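Local structure of KauB (Pseudomonas aeruginosa PAO1, 6B4R) at residues L93-A98 / S123-L128. The protein probably oxidises a broad range of aldehydes, aminoaldehydes among them, to carboxylic acids as an NAD(P)+-dependent aldehyde dehydrogenase. Residues are numbered along the deposited sequence; the frame is centred on the assembly and turned at random.
Sequences LLLENA and SAANSL
L94, on helix 80-96, faces A125, midway along helix 113-133, and their CA atoms lie 6.0 Å apart, a close approach that illustrates how a small residue lets two helices draw together. The CB of A125 points at the first helix and is met by two leucines. L94 CB stands 4.2 Å from A125 CB, while the branch of L95 comes from the exposed side. CG of L95, anti to its carbonyl carbon (chi1 -73°), comes to 3.8 Å from A125 CB, and the methyl L95 CD2 is slightly nearer, 3.7 Å from A125 CB. On the buried side, L94 CD2 lies over the backbone between A124 and A125 and touches CD1 of L128 at 3.7 Å, the two side chains crossing at about a right angle. A124 and L128 also touch C175 of helix 170-183, so a third helix packs against helix 113-133 here. Within 93-98, N97 ND2 donates a nearly straight hydrogen bond to L93 O (2.9 Å, 171°). No hydrogen bond links the two segments; van der Waals packing of apolar side chains, and of a methyl over a peptide, joins them, so the fit of helices 80-96 and 113-133 here depends on the shapes of L94, L95, A125 and L128.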
loop_
_atom_site.group_PDB
_atom_site.type_symbol
_atom_site.label_atom_id
_atom_site.label_comp_id
_atom_site.label_asym_id
_atom_site.label_seq_id
_atom_site.Cartn_x
_atom_site.Cartn_y
_atom_site.Cartn_z
ATOM N N LEU A 93 16.658 8.275 25.560
ATOM C CA LEU A 93 17.091 9.367 26.426
ATOM C C LEU A 93 15.921 10.002 27.178
ATOM O O LEU A 93 16.074 10.436 28.320
ATOM C CB LEU A 93 17.860 10.425 25.629
ATOM C CG LEU A 93 19.314 10.081 25.288
ATOM C CD1 LEU A 93 19.979 11.213 24.525
ATOM C CD2 LEU A 93 20.100 9.758 26.551
ATOM N N LEU A 94 14.758 10.055 26.536
ATOM C CA LEU A 94 13.550 10.544 27.195
ATOM C C LEU A 94 13.178 9.633 28.360
ATOM O O LEU A 94 12.726 10.096 29.409
ATOM C CB LEU A 94 12.386 10.623 26.205
ATOM C CG LEU A 94 12.118 11.977 25.547
ATOM C CD1 LEU A 94 13.334 12.467 24.777
ATOM C CD2 LEU A 94 10.904 11.897 24.639
ATOM N N LEU A 95 13.370 8.333 28.164
ATOM C CA LEU A 95 13.083 7.349 29.197
ATOM C C LEU A 95 14.111 7.409 30.325
ATOM O O LEU A 95 13.776 7.182 31.486
ATOM C CB LEU A 95 13.033 5.941 28.600
ATOM C CG LEU A 95 11.803 5.614 27.750
ATOM C CD1 LEU A 95 11.841 4.173 27.273
ATOM C CD2 LEU A 95 10.529 5.886 28.540
ATOM N N GLU A 96 15.359 7.716 29.985
ATOM C CA GLU A 96 16.414 7.802 30.992
ATOM C C GLU A 96 16.284 9.068 31.827
ATOM O O GLU A 96 16.904 9.191 32.883
ATOM C CB GLU A 96 17.803 7.725 30.352
ATOM C CG GLU A 96 18.102 6.390 29.687
ATOM C CD GLU A 96 19.569 6.007 29.768
ATOM O OE1 GLU A 96 19.957 5.367 30.769
ATOM O OE2 GLU A 96 20.331 6.347 28.837
ATOM N N ASN A 97 15.477 10.008 31.344
ATOM C CA ASN A 97 15.228 11.256 32.056
ATOM C C ASN A 97 13.741 11.442 32.313
ATOM O O ASN A 97 13.245 12.567 32.397
ATOM C CB ASN A 97 15.785 12.444 31.267
ATOM C CG ASN A 97 17.296 12.420 31.173
ATOM O OD1 ASN A 97 17.992 12.933 32.048
ATOM N ND2 ASN A 97 17.814 11.815 30.112
ATOM N N ALA A 98 13.037 10.320 32.443
ATOM C CA ALA A 98 11.583 10.319 32.561
ATOM C C ALA A 98 11.088 11.052 33.802
ATOM O O ALA A 98 10.106 11.789 33.740
ATOM C CB ALA A 98 11.053 8.893 32.543
ATOM N N SER A 123 4.368 7.671 26.641
ATOM C CA SER A 123 3.754 7.753 25.317
ATOM C C SER A 123 4.603 8.574 24.355
ATOM O O SER A 123 4.705 8.245 23.175
ATOM C CB SER A 123 2.349 8.356 25.398
ATOM O OG SER A 123 1.505 7.580 26.228
ATOM N N ALA A 124 5.201 9.647 24.865
ATOM C CA ALA A 124 6.025 10.526 24.043
ATOM C C ALA A 124 7.270 9.798 23.553
ATOM O O ALA A 124 7.661 9.929 22.393
ATOM C CB ALA A 124 6.405 11.781 24.817
ATOM N N ALA A 125 7.888 9.027 24.442
ATOM C CA ALA A 125 9.036 8.212 24.072
ATOM C C ALA A 125 8.644 7.153 23.040
ATOM O O ALA A 125 9.359 6.930 22.060
ATOM C CB ALA A 125 9.643 7.561 25.304
ATOM N N ASN A 126 7.504 6.505 23.259
ATOM C CA ASN A 126 7.020 5.490 22.330
ATOM C C ASN A 126 6.647 6.077 20.970
ATOM O O ASN A 126 6.807 5.424 19.940
ATOM C CB ASN A 126 5.836 4.730 22.928
ATOM C CG ASN A 126 5.263 3.703 21.972
ATOM O OD1 ASN A 126 5.875 2.667 21.716
ATOM N ND2 ASN A 126 4.076 3.982 21.444
ATOM N N SER A 127 6.157 7.311 20.972
ATOM C CA SER A 127 5.795 7.997 19.736
ATOM C C SER A 127 7.022 8.283 18.876
ATOM O O SER A 127 6.978 8.147 17.652
ATOM C CB SER A 127 5.060 9.301 20.043
ATOM O OG SER A 127 4.749 9.993 18.847
ATOM N N LEU A 128 8.113 8.688 19.521
ATOM C CA LEU A 128 9.371 8.908 18.817
ATOM C C LEU A 128 9.932 7.580 18.325
ATOM O O LEU A 128 10.379 7.467 17.182
ATOM C CB LEU A 128 10.392 9.591 19.730
ATOM C CG LEU A 128 10.121 11.028 20.179
ATOM C CD1 LEU A 128 11.299 11.553 20.986
ATOM C CD2 LEU A 128 9.850 11.924 18.984
#